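Local coordinates for conserved exported protein (Bacteroides fragilis, PDB 3CLW), which probably hydrolyses O-glycosidic bonds in carbohydrates, although its natural substrate is unknown, at residues 60-66 with 400-405; 308-314 with 351-357; 332-336 with 488-492. One frame throughout, in Å; residues are numbered along the deposited sequence.

Contact 1 of 3, residues 60-66 with 400-405; sequences PIGMALT and SFFVRP
Pro60 points its CB onto the face of the Phe401 ring, the two groups crossing at about a right angle, where the loop before strand 68-71 meets the turn that leaves helix 391-400: a worked example of two largely irregular segments locked by one ring and a few carbonyls. Phe401 can be followed outward. Its CB faces the carbonyl oxygens of Gly62 and Met63, and CG sits under Pro60 CB. Farther along, CD1 comes within 3.3 Å of Gly62 O and also near Ala64 CB, both oblique to the ring; CD2 and CE2 lie against Pro60 CB and CG, while CE1 and CZ reach the CB and CA of Pro60. Pro60 CB stands 3.4 Å from the ring centroid and only 5° off its normal, a CH-pi contact over the face. With CG anti to the backbone N (chi1 -175°), the ring is carried out to this proline. Pro60 CG continues to Phe402 CZ at 3.7 Å, and Phe54 meets the Phe401 ring edge-to-face.

Polar contacts follow along the chain. Ser400 OG donates to Met63 O at 2.5 Å. Arg404, bent at its middle torsions, brings NH2 back to Ser400 O, 2.8 Å away and nearly in the guanidinium plane. Thr66 CG2 covers one guanidinium face, 3.4 Å from Arg404 NH1. A water joins Thr66 OG1, which also pairs with Phe22 N, to the carbonyls of Ser400 and Val403. Buried carbonyls are thus satisfied by serine and arginine donors and water, while aromatic packing supplies the apolar grip.

Contact 2 of 3, residues 308-314 with 351-357; sequences FWASEYC and ASAWQWW
Ala310 and Trp354 pair in the parallel barrel of this TIM-barrel family, at the seam between strands 307-310 and 353-356. Ala310 N donates to Ala353 O at 3.1 Å and Ser352 N to Phe308 O at 2.6 Å; the return bond from Gln355 N to Ala310 O is weak. On one face of the pair, Ala353 CB lies 3.3 Å from the centroid of the five-membered ring of Trp309, a CH-pi contact 2° off the normal, while Asp20 takes that indole's NE1. On the other, Ala310 CB meets Trp354 CD1 at 3.6 Å.

Beyond the strands, Trp357 N bonds to Tyr313 O at 2.9 Å. Glu312 runs alongside Trp357, its carboxylate turned 26° from the indole and OE2 3.6 Å above one face; Tyr279 OH bonds to the same oxygen. Cys314 SG adds an oblique sulfur-aromatic contact to Trp357. The Gln355 amide is held by Arg69 and Asn21. Ser311, bonded to Glu231, and Glu312 lie at the C-terminal strand ends, usually the active-site side of TIM-barrel glycosidases.

Helix 328-347 links the two strands as a beta-alpha-beta crossover and packs its Asp345 on Ala310 and Trp354, with strands 270-276 and 6-25 flanking the pair.

Contact 3 of 3, residues 332-336 with 488-492; sequences INLGL and ARSVA
Leu336 and Asn333 of helix 328-347 meet Arg489, which together with Ser490 faces Asn444 in a G1 beta bulge where strand 490-495 begins. The contact therefore joins a helix of the TIM barrel to the C-terminal beta region, in keeping with family 30 glycosidases.

Packing comes first. One methyl of Leu336, CD1, sits over the centre of the Arg489 guanidinium, 3.5 Å from CZ; the other, CD2, makes the apolar contact, sliding past Val491 CG2 at 3.6 Å. Leu336 CD2 on Ser490 O and Ile332 CG1 on Arg489 O are carbon-to-carbonyl van der Waals contacts.

Polar contacts use the guanidinium edge. Arg489 NH2 donates to Asn333 OD1 at 2.9 Å with an N-H...O angle of 160°. The acceptor lies in the guanidinium plane, but the donor stands well above the amide carbonyl plane, and the two flat groups are turned 61° apart. Arg489 is bent at chi2 and chi3, which lays its flat head over the leucine, while NH1 bonds to Tyr445 O and the group makes a cation-pi contact with the Tyr445 ring.

Water completes the join: one molecule links NH2 to Asn333 O, and a second accepts from Arg489 NE and donates to Asn333 OD1 at 2.6 Å.

Contact 2 lies deepest, about 3 Å from the centre of the chain, whereas the centres of contacts 1 and 3 lie about 14 and 20 Å out, still largely buried. Helix 328-347 ties two of them together: it connects the strands of contact 2 and supplies one side of contact 3. Contacts 1 and 2 touch directly, Met63 CE lying 3.5 Å from Trp356 NE1; contact 3 touches neither. Chemistry follows place. The barrel strands rely on backbone bonds and alanine methyls set against indoles, contact 1 on aromatic packing plus side-chain donors serving carbonyls, and contact 3 on an arginine, a leucine and bridging waters.

Contact 1 of 3, residues 60-66 with 400-405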
ATOM      1  N   PRO A  60       8.788  16.066  11.430  1.00 38.79           N
ATOM      2  CA  PRO A  60       7.620  15.703  10.609  1.00 38.14           C
ATOM      3  C   PRO A  60       6.487  15.218  11.510  1.00 38.29           C
ATOM      4  O   PRO A  60       6.750  14.505  12.490  1.00 39.30           O
ATOM      5  CB  PRO A  60       8.144  14.544   9.768  1.00 38.46           C
ATOM      6  CG  PRO A  60       9.653  14.803   9.662  1.00 38.20           C
ATOM      7  CD  PRO A  60       9.993  15.295  11.048  1.00 38.31           C
ATOM      8  N   ILE A  61       5.246  15.592  11.223  1.00 36.98           N
ATOM      9  CA  ILE A  61       4.178  15.199  12.131  1.00 36.70           C
ATOM     10  C   ILE A  61       3.574  13.819  11.871  1.00 35.55           C
ATOM     11  O   ILE A  61       2.784  13.325  12.685  1.00 34.55           O
ATOM     12  CB  ILE A  61       3.030  16.251  12.234  1.00 37.55           C
ATOM     13  CG1 ILE A  61       2.313  16.428  10.903  1.00 38.59           C
ATOM     14  CG2 ILE A  61       3.522  17.579  12.847  1.00 37.42           C
ATOM     15  CD1 ILE A  61       0.943  17.023  11.094  1.00 41.12           C
ATOM     16  N   GLY A  62       3.962  13.189  10.765  1.00 33.97           N
ATOM     17  CA  GLY A  62       3.319  11.949  10.344  1.00 33.01           C
ATOM     18  C   GLY A  62       3.872  11.382   9.046  1.00 32.62           C
ATOM     19  O   GLY A  62       4.927  11.809   8.577  1.00 32.57           O
ATOM     20  N   MET A  63       3.156  10.414   8.485  1.00 31.59           N
ATOM     21  CA  MET A  63       3.563   9.801   7.217  1.00 29.83           C
ATOM     22  C   MET A  63       3.389  10.732   6.011  1.00 30.63           C
ATOM     23  O   MET A  63       4.115  10.598   5.044  1.00 31.37           O
ATOM     24  CB  MET A  63       2.793   8.505   6.987  1.00 30.00           C
ATOM     25  CG  MET A  63       3.410   7.231   7.630  1.00 30.82           C
ATOM     26  SD  MET A  63       2.320   5.787   7.619  1.00 22.96           S
ATOM     27  CE  MET A  63       3.434   4.641   8.152  1.00 33.01           C
ATOM     28  N   ALA A  64       2.423  11.654   6.086  1.00 30.48           N
ATOM     29  CA  ALA A  64       1.971  12.457   4.956  1.00 31.26           C
ATOM     30  C   ALA A  64       1.814  11.580   3.691  1.00 31.76           C
ATOM     31  O   ALA A  64       2.423  11.846   2.662  1.00 31.44           O
ATOM     32  CB  ALA A  64       2.913  13.639   4.686  1.00 30.71           C
ATOM     33  N   LEU A  65       1.002  10.530   3.809  1.00 31.46           N
ATOM     34  CA  LEU A  65       0.651   9.685   2.689  1.00 30.72           C
ATOM     35  C   LEU A  65       0.072  10.474   1.527  1.00 30.85           C
ATOM     36  O   LEU A  65      -0.568  11.524   1.705  1.00 30.30           O
ATOM     37  CB  LEU A  65      -0.342   8.614   3.116  1.00 31.11           C
ATOM     38  CG  LEU A  65       0.142   7.636   4.181  1.00 30.46           C
ATOM     39  CD1 LEU A  65      -1.039   6.871   4.620  1.00 30.40           C
ATOM     40  CD2 LEU A  65       1.267   6.710   3.657  1.00 31.54           C
ATOM     41  N   THR A  66       0.287   9.937   0.324  1.00 30.43           N
ATOM     42  CA  THR A  66      -0.034  10.664  -0.875  1.00 30.71           C
ATOM     43  C   THR A  66      -0.996   9.925  -1.792  1.00 31.08           C
ATOM     44  O   THR A  66      -1.241  10.369  -2.916  1.00 32.35           O
ATOM     45  CB  THR A  66       1.267  11.078  -1.627  1.00 30.41           C
ATOM     46  OG1 THR A  66       2.170   9.982  -1.632  1.00 29.92           O
ATOM     47  CG2 THR A  66       1.932  12.257  -0.930  1.00 27.98           C
ATOM     48  N   SER A 400       7.825   8.206   3.032  1.00 34.33           N
ATOM     49  CA  SER A 400       6.612   8.866   2.571  1.00 34.08           C
ATOM     50  C   SER A 400       6.572  10.355   2.750  1.00 33.98           C
ATOM     51  O   SER A 400       6.049  11.052   1.880  1.00 34.55           O
ATOM     52  CB  SER A 400       5.335   8.198   3.139  1.00 34.94           C
ATOM     53  OG  SER A 400       5.180   8.367   4.547  1.00 35.67           O
ATOM     54  N   PHE A 401       7.121  10.862   3.852  1.00 34.13           N
ATOM     55  CA  PHE A 401       7.031  12.322   4.176  1.00 34.38           C
ATOM     56  C   PHE A 401       7.929  13.159   3.234  1.00 34.47           C
ATOM     57  O   PHE A 401       7.613  14.298   2.910  1.00 33.62           O
ATOM     58  CB  PHE A 401       7.392  12.560   5.678  1.00 34.27           C
ATOM     59  CG  PHE A 401       7.219  13.989   6.164  1.00 32.56           C
ATOM     60  CD1 PHE A 401       6.046  14.392   6.792  1.00 32.54           C
ATOM     61  CD2 PHE A 401       8.253  14.917   6.050  1.00 35.01           C
ATOM     62  CE1 PHE A 401       5.892  15.728   7.304  1.00 31.73           C
ATOM     63  CE2 PHE A 401       8.110  16.262   6.531  1.00 31.18           C
ATOM     64  CZ  PHE A 401       6.928  16.656   7.157  1.00 31.70           C
ATOM     65  N   PHE A 402       9.033  12.549   2.780  1.00 34.93           N
ATOM     66  CA  PHE A 402      10.061  13.211   1.974  1.00 35.94           C
ATOM     67  C   PHE A 402      10.103  12.800   0.464  1.00 36.98           C
ATOM     68  O   PHE A 402      10.494  13.588  -0.408  1.00 36.71           O
ATOM     69  CB  PHE A 402      11.408  12.950   2.636  1.00 35.92           C
ATOM     70  CG  PHE A 402      11.522  13.528   4.025  1.00 35.86           C
ATOM     71  CD1 PHE A 402      11.735  14.896   4.202  1.00 35.04           C
ATOM     72  CD2 PHE A 402      11.395  12.707   5.153  1.00 33.94           C
ATOM     73  CE1 PHE A 402      11.846  15.442   5.479  1.00 35.56           C
ATOM     74  CE2 PHE A 402      11.490  13.235   6.423  1.00 34.74           C
ATOM     75  CZ  PHE A 402      11.712  14.617   6.592  1.00 34.74           C
ATOM     76  N   VAL A 403       9.681  11.575   0.171  1.00 37.54           N
ATOM     77  CA  VAL A 403       9.641  11.064  -1.209  1.00 38.05           C
ATOM     78  C   VAL A 403       8.258  11.308  -1.832  1.00 37.72           C
ATOM     79  O   VAL A 403       7.341  10.506  -1.677  1.00 38.75           O
ATOM     80  CB  VAL A 403      10.082   9.557  -1.304  1.00 37.76           C
ATOM     81  CG1 VAL A 403      10.247   9.140  -2.783  1.00 37.81           C
ATOM     82  CG2 VAL A 403      11.417   9.332  -0.580  1.00 38.72           C
ATOM     83  N   ARG A 404       8.124  12.430  -2.517  1.00 37.06           N
ATOM     84  CA  ARG A 404       6.817  12.956  -2.948  1.00 37.50           C
ATOM     85  C   ARG A 404       6.442  12.563  -4.390  1.00 37.69           C
ATOM     86  O   ARG A 404       7.330  12.310  -5.210  1.00 38.76           O
ATOM     87  CB  ARG A 404       6.839  14.488  -2.859  1.00 35.73           C
ATOM     88  CG  ARG A 404       7.072  15.071  -1.488  1.00 35.82           C
ATOM     89  CD  ARG A 404       5.736  15.370  -0.829  1.00 39.23           C
ATOM     90  NE  ARG A 404       5.446  14.342   0.119  1.00 33.37           N
ATOM     91  CZ  ARG A 404       4.320  14.230   0.790  1.00 31.07           C
ATOM     92  NH1 ARG A 404       3.288  15.035   0.585  1.00 29.34           N
ATOM     93  NH2 ARG A 404       4.223  13.226   1.632  1.00 29.91           N
ATOM     94  N   PRO A 405       5.136  12.533  -4.707  1.00 38.27           N
ATOM     95  CA  PRO A 405       4.688  12.189  -6.077  1.00 38.82           C
ATOM     96  C   PRO A 405       5.436  12.966  -7.146  1.00 38.92           C
ATOM     97  O   PRO A 405       5.539  14.169  -7.060  1.00 39.58           O
ATOM     98  CB  PRO A 405       3.210  12.602  -6.084  1.00 38.86           C
ATOM     99  CG  PRO A 405       2.782  12.411  -4.661  1.00 38.82           C
ATOM    100  CD  PRO A 405       3.994  12.772  -3.804  1.00 37.79           C
TER
HETATM  101  O   HOH W   1       4.550  10.304  -0.651  1.00 29.11           O

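Contact 2 of 3, residues 308-314 with 351-357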
ATOM      1  N   PHE A 308       5.374  -0.983 -11.526  1.00 35.94           N
ATOM      2  CA  PHE A 308       4.984  -1.876 -10.452  1.00 35.48           C
ATOM      3  C   PHE A 308       4.512  -1.088  -9.201  1.00 34.44           C
ATOM      4  O   PHE A 308       5.076  -0.052  -8.886  1.00 34.31           O
ATOM      5  CB  PHE A 308       6.142  -2.829 -10.089  1.00 35.83           C
ATOM      6  CG  PHE A 308       5.779  -3.795  -8.997  1.00 34.59           C
ATOM      7  CD1 PHE A 308       4.902  -4.834  -9.254  1.00 34.97           C
ATOM      8  CD2 PHE A 308       6.270  -3.617  -7.718  1.00 32.08           C
ATOM      9  CE1 PHE A 308       4.542  -5.715  -8.247  1.00 35.43           C
ATOM     10  CE2 PHE A 308       5.914  -4.466  -6.701  1.00 34.17           C
ATOM     11  CZ  PHE A 308       5.049  -5.523  -6.954  1.00 35.82           C
ATOM     12  N   TRP A 309       3.473  -1.590  -8.528  1.00 33.77           N
ATOM     13  CA  TRP A 309       3.002  -1.069  -7.228  1.00 32.50           C
ATOM     14  C   TRP A 309       2.951  -2.217  -6.224  1.00 32.52           C
ATOM     15  O   TRP A 309       2.341  -3.286  -6.480  1.00 32.22           O
ATOM     16  CB  TRP A 309       1.595  -0.468  -7.331  1.00 31.84           C
ATOM     17  CG  TRP A 309       1.491   0.971  -7.799  1.00 31.51           C
ATOM     18  CD1 TRP A 309       2.442   1.697  -8.494  1.00 30.16           C
ATOM     19  CD2 TRP A 309       0.355   1.847  -7.642  1.00 31.59           C
ATOM     20  NE1 TRP A 309       1.968   2.962  -8.751  1.00 29.80           N
ATOM     21  CE2 TRP A 309       0.694   3.081  -8.243  1.00 29.81           C
ATOM     22  CE3 TRP A 309      -0.919   1.709  -7.030  1.00 34.11           C
ATOM     23  CZ2 TRP A 309      -0.182   4.159  -8.273  1.00 28.65           C
ATOM     24  CZ3 TRP A 309      -1.799   2.796  -7.075  1.00 29.72           C
ATOM     25  CH2 TRP A 309      -1.418   4.003  -7.681  1.00 29.92           C
ATOM     26  N   ALA A 310       3.614  -2.023  -5.088  1.00 32.58           N
ATOM     27  CA  ALA A 310       3.416  -2.914  -3.943  1.00 32.23           C
ATOM     28  C   ALA A 310       2.158  -2.355  -3.241  1.00 32.54           C
ATOM     29  O   ALA A 310       2.143  -1.213  -2.758  1.00 32.80           O
ATOM     30  CB  ALA A 310       4.673  -2.949  -3.044  1.00 32.90           C
ATOM     31  N   SER A 311       1.064  -3.101  -3.280  1.00 32.23           N
ATOM     32  CA  SER A 311      -0.231  -2.472  -3.010  1.00 33.00           C
ATOM     33  C   SER A 311      -0.932  -2.926  -1.730  1.00 33.10           C
ATOM     34  O   SER A 311      -2.057  -2.500  -1.453  1.00 33.95           O
ATOM     35  CB  SER A 311      -1.168  -2.658  -4.201  1.00 32.87           C
ATOM     36  OG  SER A 311      -1.304  -4.057  -4.477  1.00 35.37           O
ATOM     37  N   GLU A 312      -0.288  -3.796  -0.959  1.00 33.74           N
ATOM     38  CA  GLU A 312      -0.804  -4.191   0.358  1.00 34.08           C
ATOM     39  C   GLU A 312       0.240  -4.928   1.139  1.00 34.23           C
ATOM     40  O   GLU A 312       0.876  -5.821   0.628  1.00 33.60           O
ATOM     41  CB  GLU A 312      -2.057  -5.061   0.256  1.00 33.81           C
ATOM     42  CG  GLU A 312      -2.854  -5.124   1.571  1.00 33.97           C
ATOM     43  CD  GLU A 312      -3.908  -6.204   1.590  1.00 35.16           C
ATOM     44  OE1 GLU A 312      -4.844  -6.189   0.765  1.00 35.59           O
ATOM     45  OE2 GLU A 312      -3.811  -7.079   2.462  1.00 36.87           O
ATOM     46  N   TYR A 313       0.416  -4.532   2.396  1.00 35.50           N
ATOM     47  CA  TYR A 313       1.199  -5.295   3.358  1.00 36.23           C
ATOM     48  C   TYR A 313       0.797  -4.973   4.799  1.00 37.19           C
ATOM     49  O   TYR A 313       0.408  -3.849   5.107  1.00 37.11           O
ATOM     50  CB  TYR A 313       2.702  -5.024   3.205  1.00 36.23           C
ATOM     51  CG  TYR A 313       3.522  -5.863   4.162  1.00 37.08           C
ATOM     52  CD1 TYR A 313       3.604  -7.267   4.000  1.00 37.58           C
ATOM     53  CD2 TYR A 313       4.154  -5.275   5.279  1.00 37.10           C
ATOM     54  CE1 TYR A 313       4.323  -8.043   4.885  1.00 38.14           C
ATOM     55  CE2 TYR A 313       4.878  -6.033   6.169  1.00 36.08           C
ATOM     56  CZ  TYR A 313       4.963  -7.412   5.979  1.00 38.99           C
ATOM     57  OH  TYR A 313       5.691  -8.166   6.876  1.00 39.33           O
ATOM     58  N   CYS A 314       0.917  -5.969   5.672  1.00 38.07           N
ATOM     59  CA  CYS A 314       0.982  -5.766   7.135  1.00 38.56           C
ATOM     60  C   CYS A 314       1.747  -6.955   7.731  1.00 39.84           C
ATOM     61  O   CYS A 314       1.912  -7.983   7.052  1.00 40.39           O
ATOM     62  CB  CYS A 314      -0.408  -5.632   7.754  1.00 37.26           C
ATOM     63  SG  CYS A 314      -1.415  -7.100   7.654  1.00 36.25           S
ATOM     64  N   ALA A 351       9.483  -0.235  -7.628  1.00 36.15           N
ATOM     65  CA  ALA A 351       8.065   0.028  -7.443  1.00 34.60           C
ATOM     66  C   ALA A 351       7.810   1.508  -7.551  1.00 34.59           C
ATOM     67  O   ALA A 351       8.581   2.293  -7.010  1.00 34.46           O
ATOM     68  CB  ALA A 351       7.605  -0.491  -6.095  1.00 34.98           C
ATOM     69  N   SER A 352       6.717   1.907  -8.207  1.00 34.01           N
ATOM     70  CA  SER A 352       6.321   3.324  -8.164  1.00 34.89           C
ATOM     71  C   SER A 352       5.458   3.745  -6.976  1.00 34.56           C
ATOM     72  O   SER A 352       5.175   4.934  -6.809  1.00 35.75           O
ATOM     73  CB  SER A 352       5.660   3.774  -9.484  1.00 34.66           C
ATOM     74  OG  SER A 352       6.640   3.912 -10.515  1.00 36.21           O
ATOM     75  N   ALA A 353       4.990   2.778  -6.189  1.00 34.04           N
ATOM     76  CA  ALA A 353       4.161   3.042  -5.005  1.00 33.67           C
ATOM     77  C   ALA A 353       4.398   1.929  -4.015  1.00 33.85           C
ATOM     78  O   ALA A 353       4.693   0.801  -4.433  1.00 34.93           O
ATOM     79  CB  ALA A 353       2.695   3.112  -5.343  1.00 31.70           C
ATOM     80  N   TRP A 354       4.271   2.248  -2.720  1.00 33.83           N
ATOM     81  CA  TRP A 354       4.278   1.254  -1.631  1.00 33.59           C
ATOM     82  C   TRP A 354       3.071   1.532  -0.732  1.00 33.98           C
ATOM     83  O   TRP A 354       2.892   2.663  -0.279  1.00 34.10           O
ATOM     84  CB  TRP A 354       5.596   1.295  -0.832  1.00 32.84           C
ATOM     85  CG  TRP A 354       5.763   0.055  -0.037  1.00 33.09           C
ATOM     86  CD1 TRP A 354       6.395  -1.099  -0.433  1.00 32.87           C
ATOM     87  CD2 TRP A 354       5.231  -0.207   1.276  1.00 31.98           C
ATOM     88  NE1 TRP A 354       6.305  -2.044   0.559  1.00 32.86           N
ATOM     89  CE2 TRP A 354       5.580  -1.532   1.610  1.00 32.54           C
ATOM     90  CE3 TRP A 354       4.473   0.549   2.194  1.00 31.71           C
ATOM     91  CZ2 TRP A 354       5.226  -2.119   2.840  1.00 31.41           C
ATOM     92  CZ3 TRP A 354       4.106  -0.033   3.401  1.00 31.62           C
ATOM     93  CH2 TRP A 354       4.499  -1.357   3.716  1.00 33.43           C
ATOM     94  N   GLN A 355       2.236   0.520  -0.496  1.00 33.23           N
ATOM     95  CA  GLN A 355       0.948   0.745   0.176  1.00 33.03           C
ATOM     96  C   GLN A 355       0.713  -0.222   1.338  1.00 33.48           C
ATOM     97  O   GLN A 355       0.836  -1.446   1.186  1.00 34.14           O
ATOM     98  CB  GLN A 355      -0.206   0.674  -0.830  1.00 32.73           C
ATOM     99  CG  GLN A 355       0.129   1.339  -2.196  1.00 33.04           C
ATOM    100  CD  GLN A 355      -1.067   1.511  -3.082  1.00 32.09           C
ATOM    101  OE1 GLN A 355      -1.779   0.543  -3.347  1.00 34.02           O
ATOM    102  NE2 GLN A 355      -1.304   2.736  -3.556  1.00 27.29           N
ATOM    103  N   TRP A 356       0.430   0.343   2.503  1.00 32.62           N
ATOM    104  CA  TRP A 356      -0.007  -0.435   3.666  1.00 32.71           C
ATOM    105  C   TRP A 356      -1.375  -1.054   3.436  1.00 32.12           C
ATOM    106  O   TRP A 356      -2.146  -0.564   2.617  1.00 32.16           O
ATOM    107  CB  TRP A 356      -0.119   0.485   4.917  1.00 31.53           C
ATOM    108  CG  TRP A 356       1.161   0.744   5.557  1.00 31.19           C
ATOM    109  CD1 TRP A 356       1.928   1.879   5.453  1.00 32.37           C
ATOM    110  CD2 TRP A 356       1.868  -0.142   6.426  1.00 31.34           C
ATOM    111  NE1 TRP A 356       3.063   1.750   6.220  1.00 32.82           N
ATOM    112  CE2 TRP A 356       3.054   0.519   6.823  1.00 30.61           C
ATOM    113  CE3 TRP A 356       1.617  -1.441   6.910  1.00 30.98           C
ATOM    114  CZ2 TRP A 356       3.992  -0.076   7.668  1.00 33.09           C
ATOM    115  CZ3 TRP A 356       2.549  -2.033   7.749  1.00 32.12           C
ATOM    116  CH2 TRP A 356       3.711  -1.350   8.135  1.00 32.29           C
ATOM    117  N   TRP A 357      -1.668  -2.112   4.185  1.00 31.81           N
ATOM    118  CA  TRP A 357      -3.032  -2.539   4.432  1.00 32.28           C
ATOM    119  C   TRP A 357      -3.664  -1.491   5.404  1.00 32.89           C
ATOM    120  O   TRP A 357      -3.374  -0.274   5.311  1.00 32.85           O
ATOM    121  CB  TRP A 357      -3.005  -4.005   4.953  1.00 32.75           C
ATOM    122  CG  TRP A 357      -4.297  -4.640   5.400  1.00 33.47           C
ATOM    123  CD1 TRP A 357      -4.490  -5.321   6.566  1.00 35.01           C
ATOM    124  CD2 TRP A 357      -5.575  -4.641   4.726  1.00 33.77           C
ATOM    125  NE1 TRP A 357      -5.786  -5.753   6.661  1.00 33.69           N
ATOM    126  CE2 TRP A 357      -6.479  -5.342   5.553  1.00 34.26           C
ATOM    127  CE3 TRP A 357      -6.046  -4.093   3.523  1.00 34.72           C
ATOM    128  CZ2 TRP A 357      -7.827  -5.533   5.215  1.00 32.72           C
ATOM    129  CZ3 TRP A 357      -7.382  -4.284   3.181  1.00 34.58           C
ATOM    130  CH2 TRP A 357      -8.260  -4.999   4.031  1.00 33.64           C
TER
HETATM  131  O   HOH W   2       7.410   1.217 -11.247  1.00 32.52           O
HETATM  132  O   HOH W   3      -3.591  -2.103   0.714  1.00 32.70           O

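Contact 3 of 3, residues 332-336 with 488-492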
ATOM      1  N   ILE A 332      11.089  -1.344  17.338  1.00 39.31           N
ATOM      2  CA  ILE A 332      12.025  -0.913  16.296  1.00 38.70           C
ATOM      3  C   ILE A 332      12.410  -2.039  15.287  1.00 39.14           C
ATOM      4  O   ILE A 332      12.766  -1.766  14.140  1.00 38.83           O
ATOM      5  CB  ILE A 332      13.271  -0.202  16.904  1.00 38.27           C
ATOM      6  CG1 ILE A 332      14.123   0.492  15.845  1.00 37.45           C
ATOM      7  CG2 ILE A 332      14.126  -1.155  17.709  1.00 39.05           C
ATOM      8  CD1 ILE A 332      13.417   1.660  15.151  1.00 39.18           C
ATOM      9  N   ASN A 333      12.363  -3.293  15.738  1.00 39.73           N
ATOM     10  CA  ASN A 333      12.612  -4.433  14.870  1.00 39.83           C
ATOM     11  C   ASN A 333      11.555  -4.510  13.770  1.00 39.44           C
ATOM     12  O   ASN A 333      11.871  -4.781  12.604  1.00 39.48           O
ATOM     13  CB  ASN A 333      12.614  -5.734  15.657  1.00 39.74           C
ATOM     14  CG  ASN A 333      13.863  -5.925  16.516  1.00 43.12           C
ATOM     15  OD1 ASN A 333      14.886  -5.249  16.374  1.00 44.66           O
ATOM     16  ND2 ASN A 333      13.770  -6.878  17.423  1.00 48.29           N
ATOM     17  N   LEU A 334      10.302  -4.276  14.162  1.00 39.22           N
ATOM     18  CA  LEU A 334       9.191  -4.236  13.223  1.00 38.18           C
ATOM     19  C   LEU A 334       9.338  -3.064  12.262  1.00 38.82           C
ATOM     20  O   LEU A 334       9.195  -3.247  11.040  1.00 37.83           O
ATOM     21  CB  LEU A 334       7.870  -4.158  13.959  1.00 37.71           C
ATOM     22  CG  LEU A 334       7.465  -5.412  14.736  1.00 37.99           C
ATOM     23  CD1 LEU A 334       6.317  -5.075  15.687  1.00 34.48           C
ATOM     24  CD2 LEU A 334       7.079  -6.514  13.758  1.00 34.50           C
ATOM     25  N   GLY A 335       9.653  -1.879  12.806  1.00 38.07           N
ATOM     26  CA  GLY A 335       9.901  -0.711  11.980  1.00 39.14           C
ATOM     27  C   GLY A 335      10.998  -0.905  10.925  1.00 40.22           C
ATOM     28  O   GLY A 335      10.836  -0.517   9.770  1.00 39.58           O
ATOM     29  N   LEU A 336      12.125  -1.499  11.325  1.00 40.82           N
ATOM     30  CA  LEU A 336      13.217  -1.778  10.388  1.00 40.82           C
ATOM     31  C   LEU A 336      12.914  -2.936   9.436  1.00 40.19           C
ATOM     32  O   LEU A 336      13.331  -2.890   8.297  1.00 40.64           O
ATOM     33  CB  LEU A 336      14.523  -2.055  11.126  1.00 41.24           C
ATOM     34  CG  LEU A 336      15.159  -0.939  11.950  1.00 43.16           C
ATOM     35  CD1 LEU A 336      16.077  -1.568  12.978  1.00 44.02           C
ATOM     36  CD2 LEU A 336      15.914   0.059  11.092  1.00 44.86           C
ATOM     37  N   ALA A 488      23.315   2.281  14.874  1.00 48.74           N
ATOM     38  CA  ALA A 488      22.906   0.900  14.655  1.00 48.40           C
ATOM     39  C   ALA A 488      21.393   0.847  14.756  1.00 47.88           C
ATOM     40  O   ALA A 488      20.805   1.594  15.538  1.00 48.64           O
ATOM     41  CB  ALA A 488      23.497   0.019  15.704  1.00 48.94           C
ATOM     42  N   ARG A 489      20.773  -0.007  13.945  1.00 46.68           N
ATOM     43  CA  ARG A 489      19.331  -0.262  14.006  1.00 45.44           C
ATOM     44  C   ARG A 489      18.428   1.006  13.830  1.00 45.06           C
ATOM     45  O   ARG A 489      17.483   1.264  14.609  1.00 44.26           O
ATOM     46  CB  ARG A 489      19.011  -1.070  15.268  1.00 45.59           C
ATOM     47  CG  ARG A 489      19.849  -2.357  15.384  1.00 44.96           C
ATOM     48  CD  ARG A 489      19.519  -3.326  14.245  1.00 43.21           C
ATOM     49  NE  ARG A 489      18.227  -3.961  14.481  1.00 41.95           N
ATOM     50  CZ  ARG A 489      17.561  -4.693  13.596  1.00 44.50           C
ATOM     51  NH1 ARG A 489      18.062  -4.906  12.388  1.00 41.84           N
ATOM     52  NH2 ARG A 489      16.377  -5.210  13.927  1.00 45.08           N
ATOM     53  N   SER A 490      18.725   1.760  12.770  1.00 43.79           N
ATOM     54  CA  SER A 490      18.095   3.047  12.518  1.00 43.15           C
ATOM     55  C   SER A 490      17.714   3.233  11.065  1.00 42.94           C
ATOM     56  O   SER A 490      18.286   2.581  10.187  1.00 43.23           O
ATOM     57  CB  SER A 490      19.068   4.161  12.879  1.00 43.35           C
ATOM     58  OG  SER A 490      20.116   4.271  11.923  1.00 42.19           O
ATOM     59  N   VAL A 491      16.771   4.145  10.817  1.00 41.84           N
ATOM     60  CA  VAL A 491      16.531   4.678   9.486  1.00 40.84           C
ATOM     61  C   VAL A 491      16.771   6.182   9.489  1.00 40.85           C
ATOM     62  O   VAL A 491      16.248   6.891  10.338  1.00 42.25           O
ATOM     63  CB  VAL A 491      15.101   4.387   8.994  1.00 40.31           C
ATOM     64  CG1 VAL A 491      15.005   4.670   7.507  1.00 39.99           C
ATOM     65  CG2 VAL A 491      14.730   2.955   9.281  1.00 39.20           C
ATOM     66  N   ALA A 492      17.585   6.670   8.566  1.00 40.47           N
ATOM     67  CA  ALA A 492      17.846   8.124   8.448  1.00 40.15           C
ATOM     68  C   ALA A 492      17.382   8.614   7.106  1.00 39.85           C
ATOM     69  O   ALA A 492      17.613   7.954   6.097  1.00 39.50           O
ATOM     70  CB  ALA A 492      19.330   8.436   8.605  1.00 39.35           C
TER
HETATM   71  O   HOH W   4      14.215  -6.263  12.140  1.00 35.55           O
HETATM   72  O   HOH W   5      16.932  -4.028  17.329  1.00 51.66           O